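Local coordinates for protein tryptophan--tRNA ligase (Mycoplasma pneumoniae, PDB 2YY5) that probably catalyses the ATP-dependent attachment of L-tryptophan to its cognate tRNA, as a homodimeric aminoacyl-tRNA synthetase of the first class, at residues Q12-M26 / N60-G72. The protein carries 1 engineered substitution. Sequence-based numbering, arbitrary orientation.
Sequences QASGKQHLGNYLGVM and NNFDLVRTLLAVG. With WSA (5'-O-[(L-tryptophylamino)sulfonyl]adenosine), chain J; SO4 (sulfate ion), chain H.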
loop_
_atom_site.group_PDB
_atom_site.type_symbol
_atom_site.label_atom_id
_atom_site.label_comp_id
_atom_site.label_asym_id
_atom_site.label_seq_id
_atom_site.Cartn_x
_atom_site.Cartn_y
_atom_site.Cartn_z
ATOM N N GLN B 12 -2.769 -11.809 13.582
ATOM C CA GLN B 12 -3.880 -10.873 13.463
ATOM C C GLN B 12 -4.683 -10.954 14.760
ATOM O O GLN B 12 -4.890 -12.044 15.304
ATOM C CB GLN B 12 -4.767 -11.254 12.275
ATOM C CG GLN B 12 -4.667 -10.321 11.079
ATOM C CD GLN B 12 -5.521 -10.779 9.900
ATOM O OE1 GLN B 12 -5.215 -11.780 9.244
ATOM N NE2 GLN B 12 -6.603 -10.049 9.633
ATOM N N ALA B 13 -5.123 -9.806 15.269
ATOM C CA ALA B 13 -5.906 -9.792 16.499
ATOM C C ALA B 13 -7.368 -10.067 16.160
ATOM O O ALA B 13 -7.828 -9.757 15.059
ATOM C CB ALA B 13 -5.764 -8.444 17.212
ATOM N N SER B 14 -8.089 -10.644 17.118
ATOM C CA SER B 14 -9.488 -10.982 16.933
ATOM C C SER B 14 -10.057 -11.662 18.173
ATOM O O SER B 14 -9.409 -12.525 18.777
ATOM C CB SER B 14 -9.640 -11.922 15.734
ATOM O OG SER B 14 -10.935 -12.488 15.694
ATOM N N GLY B 15 -11.275 -11.279 18.544
ATOM C CA GLY B 15 -11.913 -11.884 19.697
ATOM C C GLY B 15 -12.144 -13.345 19.396
ATOM O O GLY B 15 -12.630 -14.100 20.230
ATOM N N LYS B 16 -11.780 -13.738 18.181
ATOM C CA LYS B 16 -11.941 -15.109 17.723
ATOM C C LYS B 16 -10.650 -15.905 17.800
ATOM O O LYS B 16 -10.545 -16.974 17.195
ATOM C CB LYS B 16 -12.451 -15.133 16.281
ATOM C CG LYS B 16 -13.848 -15.709 16.115
ATOM C CD LYS B 16 -14.932 -14.638 16.055
ATOM C CE LYS B 16 -16.268 -15.274 15.676
ATOM N NZ LYS B 16 -17.295 -14.302 15.226
ATOM N N GLN B 17 -9.665 -15.382 18.526
ATOM C CA GLN B 17 -8.397 -16.085 18.698
ATOM C C GLN B 17 -8.757 -17.489 19.210
ATOM O O GLN B 17 -9.470 -17.625 20.213
ATOM C CB GLN B 17 -7.539 -15.345 19.725
ATOM C CG GLN B 17 -6.075 -15.208 19.357
ATOM C CD GLN B 17 -5.855 -14.383 18.104
ATOM O OE1 GLN B 17 -5.391 -14.901 17.090
ATOM N NE2 GLN B 17 -6.191 -13.096 18.164
ATOM N N HIS B 18 -8.277 -18.527 18.522
ATOM C CA HIS B 18 -8.588 -19.911 18.893
ATOM C C HIS B 18 -7.374 -20.830 19.083
ATOM O O HIS B 18 -6.232 -20.424 18.854
ATOM C CB HIS B 18 -9.513 -20.516 17.838
ATOM C CG HIS B 18 -8.927 -20.531 16.458
ATOM N ND1 HIS B 18 -7.805 -21.261 16.131
ATOM C CD2 HIS B 18 -9.308 -19.901 15.321
ATOM C CE1 HIS B 18 -7.521 -21.085 14.854
ATOM N NE2 HIS B 18 -8.418 -20.262 14.338
ATOM N N LEU B 19 -7.650 -22.070 19.497
ATOM C CA LEU B 19 -6.635 -23.100 19.738
ATOM C C LEU B 19 -5.744 -23.389 18.526
ATOM O O LEU B 19 -4.604 -23.823 18.679
ATOM C CB LEU B 19 -7.306 -24.407 20.159
ATOM C CG LEU B 19 -7.147 -24.940 21.581
ATOM C CD1 LEU B 19 -7.702 -26.352 21.623
ATOM C CD2 LEU B 19 -5.691 -24.954 21.995
ATOM N N GLY B 20 -6.277 -23.180 17.326
ATOM C CA GLY B 20 -5.485 -23.408 16.133
ATOM C C GLY B 20 -4.330 -22.430 16.146
ATOM O O GLY B 20 -3.204 -22.781 15.808
ATOM N N ASN B 21 -4.617 -21.198 16.563
ATOM C CA ASN B 21 -3.608 -20.145 16.646
ATOM C C ASN B 21 -2.598 -20.459 17.739
ATOM O O ASN B 21 -1.387 -20.315 17.532
ATOM C CB ASN B 21 -4.260 -18.802 16.955
ATOM C CG ASN B 21 -5.317 -18.420 15.943
ATOM O OD1 ASN B 21 -5.054 -18.390 14.741
ATOM N ND2 ASN B 21 -6.521 -18.120 16.424
ATOM N N TYR B 22 -3.102 -20.892 18.897
ATOM C CA TYR B 22 -2.242 -21.209 20.032
ATOM C C TYR B 22 -1.279 -22.336 19.673
ATOM O O TYR B 22 -0.060 -22.195 19.782
ATOM C CB TYR B 22 -3.065 -21.624 21.265
ATOM C CG TYR B 22 -2.192 -21.878 22.483
ATOM C CD1 TYR B 22 -1.661 -20.815 23.215
ATOM C CD2 TYR B 22 -1.811 -23.176 22.842
ATOM C CE1 TYR B 22 -0.764 -21.029 24.263
ATOM C CE2 TYR B 22 -0.909 -23.403 23.890
ATOM C CZ TYR B 22 -0.393 -22.319 24.592
ATOM O OH TYR B 22 0.512 -22.507 25.603
ATOM N N LEU B 23 -1.839 -23.453 19.238
ATOM C CA LEU B 23 -1.038 -24.602 18.879
ATOM C C LEU B 23 -0.211 -24.355 17.618
ATOM O O LEU B 23 0.905 -24.870 17.483
ATOM C CB LEU B 23 -1.951 -25.829 18.717
ATOM C CG LEU B 23 -2.067 -26.780 19.927
ATOM C CD1 LEU B 23 -1.878 -26.020 21.230
ATOM C CD2 LEU B 23 -3.414 -27.496 19.911
ATOM N N GLY B 24 -0.741 -23.544 16.708
ATOM C CA GLY B 24 -0.023 -23.280 15.477
ATOM C C GLY B 24 1.289 -22.534 15.617
ATOM O O GLY B 24 2.268 -22.870 14.941
ATOM N N VAL B 25 1.322 -21.527 16.490
ATOM C CA VAL B 25 2.518 -20.709 16.666
ATOM C C VAL B 25 2.776 -20.217 18.079
ATOM O O VAL B 25 3.910 -20.240 18.541
ATOM C CB VAL B 25 2.478 -19.456 15.750
ATOM C CG1 VAL B 25 2.597 -19.868 14.303
ATOM C CG2 VAL B 25 1.175 -18.689 15.965
ATOM N N MET B 26 1.732 -19.750 18.753
ATOM C CA MET B 26 1.873 -19.234 20.110
ATOM C C MET B 26 2.641 -20.134 21.068
ATOM O O MET B 26 3.606 -19.695 21.688
ATOM C CB MET B 26 0.498 -18.919 20.704
ATOM C CG MET B 26 -0.136 -17.692 20.101
ATOM S SD MET B 26 -1.720 -17.240 20.813
ATOM C CE MET B 26 -2.262 -16.032 19.584
ATOM N N ASN B 60 -9.156 -5.429 20.484
ATOM C CA ASN B 60 -8.506 -6.669 20.080
ATOM C C ASN B 60 -6.977 -6.586 20.080
ATOM O O ASN B 60 -6.315 -7.497 20.584
ATOM C CB ASN B 60 -9.014 -7.100 18.702
ATOM C CG ASN B 60 -10.431 -7.653 18.746
ATOM O OD1 ASN B 60 -11.032 -7.926 17.701
ATOM N ND2 ASN B 60 -10.969 -7.834 19.954
ATOM N N ASN B 61 -6.418 -5.512 19.514
ATOM C CA ASN B 61 -4.962 -5.340 19.497
ATOM C C ASN B 61 -4.444 -5.428 20.935
ATOM O O ASN B 61 -3.425 -6.062 21.212
ATOM C CB ASN B 61 -4.561 -3.985 18.888
ATOM C CG ASN B 61 -4.821 -3.910 17.390
ATOM O OD1 ASN B 61 -5.067 -4.927 16.738
ATOM N ND2 ASN B 61 -4.754 -2.701 16.835
ATOM N N PHE B 62 -5.162 -4.790 21.849
ATOM C CA PHE B 62 -4.809 -4.812 23.258
ATOM C C PHE B 62 -4.924 -6.249 23.782
ATOM O O PHE B 62 -4.004 -6.774 24.407
ATOM C CB PHE B 62 -5.750 -3.865 24.025
ATOM C CG PHE B 62 -5.804 -4.110 25.514
ATOM C CD1 PHE B 62 -6.956 -4.619 26.104
ATOM C CD2 PHE B 62 -4.715 -3.811 26.329
ATOM C CE1 PHE B 62 -7.026 -4.825 27.486
ATOM C CE2 PHE B 62 -4.773 -4.013 27.709
ATOM C CZ PHE B 62 -5.933 -4.520 28.287
ATOM N N ASP B 63 -6.056 -6.883 23.511
ATOM C CA ASP B 63 -6.287 -8.246 23.966
ATOM C C ASP B 63 -5.259 -9.267 23.460
ATOM O O ASP B 63 -4.927 -10.220 24.170
ATOM C CB ASP B 63 -7.697 -8.702 23.577
ATOM C CG ASP B 63 -8.784 -8.033 24.407
ATOM O OD1 ASP B 63 -8.531 -7.729 25.593
ATOM O OD2 ASP B 63 -9.899 -7.827 23.876
ATOM N N LEU B 64 -4.760 -9.082 22.239
ATOM C CA LEU B 64 -3.775 -10.013 21.699
ATOM C C LEU B 64 -2.449 -9.894 22.446
ATOM O O LEU B 64 -1.833 -10.902 22.775
ATOM C CB LEU B 64 -3.543 -9.768 20.204
ATOM C CG LEU B 64 -2.644 -10.781 19.481
ATOM C CD1 LEU B 64 -3.269 -12.168 19.513
ATOM C CD2 LEU B 64 -2.452 -10.344 18.055
ATOM N N VAL B 65 -2.014 -8.664 22.714
ATOM C CA VAL B 65 -0.762 -8.460 23.422
ATOM C C VAL B 65 -0.818 -9.124 24.784
ATOM O O VAL B 65 0.157 -9.737 25.218
ATOM C CB VAL B 65 -0.432 -6.965 23.605
ATOM C CG1 VAL B 65 0.804 -6.809 24.472
ATOM C CG2 VAL B 65 -0.170 -6.328 22.252
ATOM N N ARG B 66 -1.952 -9.009 25.463
ATOM C CA ARG B 66 -2.089 -9.642 26.763
ATOM C C ARG B 66 -2.021 -11.166 26.645
ATOM O O ARG B 66 -1.385 -11.828 27.464
ATOM C CB ARG B 66 -3.395 -9.222 27.432
ATOM C CG ARG B 66 -3.330 -7.846 28.083
ATOM C CD ARG B 66 -4.486 -7.656 29.039
ATOM N NE ARG B 66 -5.770 -7.892 28.388
ATOM C CZ ARG B 66 -6.921 -8.028 29.035
ATOM N NH1 ARG B 66 -8.043 -8.239 28.360
ATOM N NH2 ARG B 66 -6.947 -7.960 30.361
ATOM N N THR B 67 -2.665 -11.725 25.625
ATOM C CA THR B 67 -2.632 -13.169 25.429
ATOM C C THR B 67 -1.198 -13.652 25.199
ATOM O O THR B 67 -0.758 -14.633 25.801
ATOM C CB THR B 67 -3.496 -13.596 24.224
ATOM O OG1 THR B 67 -4.876 -13.320 24.499
ATOM C CG2 THR B 67 -3.334 -15.084 23.954
ATOM N N LEU B 68 -0.469 -12.956 24.332
ATOM C CA LEU B 68 0.908 -13.330 24.028
ATOM C C LEU B 68 1.799 -13.283 25.264
ATOM O O LEU B 68 2.709 -14.096 25.413
ATOM C CB LEU B 68 1.473 -12.429 22.927
ATOM C CG LEU B 68 0.765 -12.576 21.577
ATOM C CD1 LEU B 68 1.387 -11.642 20.550
ATOM C CD2 LEU B 68 0.864 -14.027 21.116
ATOM N N LEU B 69 1.530 -12.329 26.149
ATOM C CA LEU B 69 2.291 -12.198 27.386
ATOM C C LEU B 69 1.843 -13.289 28.357
ATOM O O LEU B 69 2.671 -13.997 28.934
ATOM C CB LEU B 69 2.061 -10.817 28.007
ATOM C CG LEU B 69 3.058 -9.685 27.716
ATOM C CD1 LEU B 69 3.585 -9.777 26.309
ATOM C CD2 LEU B 69 2.372 -8.341 27.946
ATOM N N ALA B 70 0.529 -13.435 28.515
ATOM C CA ALA B 70 -0.026 -14.440 29.422
ATOM C C ALA B 70 0.473 -15.811 29.023
ATOM O O ALA B 70 0.491 -16.743 29.821
ATOM C CB ALA B 70 -1.539 -14.422 29.372
ATOM N N VAL B 71 0.888 -15.925 27.773
ATOM C CA VAL B 71 1.363 -17.190 27.269
ATOM C C VAL B 71 2.852 -17.410 27.479
ATOM O O VAL B 71 3.309 -18.548 27.474
ATOM C CB VAL B 71 0.980 -17.325 25.798
ATOM C CG1 VAL B 71 1.903 -18.282 25.091
ATOM C CG2 VAL B 71 -0.463 -17.808 25.716
ATOM N N GLY B 72 3.607 -16.335 27.679
ATOM C CA GLY B 72 5.035 -16.495 27.902
ATOM C C GLY B 72 5.967 -15.681 27.018
ATOM O O GLY B 72 7.186 -15.721 27.208
HETATM C CD2 WSA J . 1.980 -12.887 9.111
HETATM C CE3 WSA J . 2.440 -14.067 9.685
HETATM C CZ3 WSA J . 3.787 -14.394 9.595
HETATM C CH2 WSA J . 4.668 -13.543 8.931
HETATM C CZ2 WSA J . 4.205 -12.366 8.358
HETATM C CE2 WSA J . 2.857 -12.039 8.449
HETATM N N11 WSA J . 2.154 -10.992 8.024
HETATM C CD1 WSA J . 0.883 -11.135 8.387
HETATM C CG WSA J . 0.732 -12.278 9.054
HETATM C CB WSA J . -0.570 -12.803 9.656
HETATM C CA WSA J . -0.986 -14.133 9.023
HETATM N NH3 WSA J . -1.142 -13.985 7.570
HETATM C C WSA J . -2.315 -14.577 9.640
HETATM O O WSA J . -3.366 -14.055 9.284
HETATM N NS WSA J . -2.266 -15.534 10.561
HETATM S S WSA J . -3.616 -15.506 11.475
HETATM O O1S WSA J . -3.745 -14.180 12.164
HETATM O O2S WSA J . -4.827 -15.715 10.614
HETATM O "O5'" WSA J . -3.470 -16.563 12.430
HETATM C "C5'" WSA J . -2.283 -16.599 13.230
HETATM C "C4'" WSA J . -1.473 -17.893 13.103
HETATM O "O4'" WSA J . -2.304 -19.021 13.430
HETATM C "C3'" WSA J . -0.924 -18.148 11.697
HETATM O "O3'" WSA J . 0.388 -18.712 11.787
HETATM C "C2'" WSA J . -1.900 -19.195 11.164
HETATM O "O2'" WSA J . -1.257 -19.987 10.161
HETATM C "C1'" WSA J . -2.062 -20.027 12.435
HETATM N N9 WSA J . -3.250 -20.908 12.318
HETATM C C8 WSA J . -4.473 -20.497 11.994
HETATM N N7 WSA J . -5.317 -21.525 12.036
HETATM C C5 WSA J . -4.622 -22.604 12.392
HETATM C C4 WSA J . -3.302 -22.210 12.562
HETATM N N3 WSA J . -2.388 -23.127 12.923
HETATM C C2 WSA J . -2.738 -24.387 13.118
HETATM N N1 WSA J . -3.987 -24.791 12.967
HETATM C C6 WSA J . -4.951 -23.931 12.608
HETATM N N6 WSA J . -6.213 -24.338 12.472
HETATM S S SO4 H . -7.621 -17.891 11.344
HETATM O O1 SO4 H . -6.705 -18.366 10.298
HETATM O O2 SO4 H . -8.293 -16.653 10.887
HETATM O O3 SO4 H . -8.616 -18.944 11.628
HETATM O O4 SO4 H . -6.858 -17.588 12.560
HETATM O O HOH W 1 -4.665 -7.235 14.505
#
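The 'HIGH' region of this synthetase, with A13 at its start, and the helix 19-26 that continues it pack on helix 54-71 through mostly apolar contacts, illustrating how a loop and helix start that probably bind ATP are backed by a helix of the fold. At one end the A13 methyl meets the backbone of N60, CB lying 3.5 Å from N60 O, while a water accepts from A13 N and donates to N61 OD1. L64 then forks beneath the loop: chi1 of -174° sets CG anti to the backbone N, and chi2 of 63° directs CD1 to the Q17 amide and CD2 to A13 CA (3.8 Å). M26, extended beyond CG, crosses L68 at about a right angle, CG to CD2 3.9 Å, and its CE reaches L64 CD1. Farther along, V71 CG2 meets the ring edge of Y22 in plane, 3.5 Å from CE1. Facing away from this helix, Q12 N, just before the motif, donates to O1S of 5'-O-[(L-tryptophylamino)sulfonyl]adenosine (2.9 Å). H18 NE2 donates to a separate sulfate ion, probably from the crystallisation liquor. The axes of helix 19-26 and of residues 60-71 make 55° and approach to 12.5 Å; A13 and L64 both touch V42 of the central strand 37-42, and L68 packs on L80 of strand 78-82.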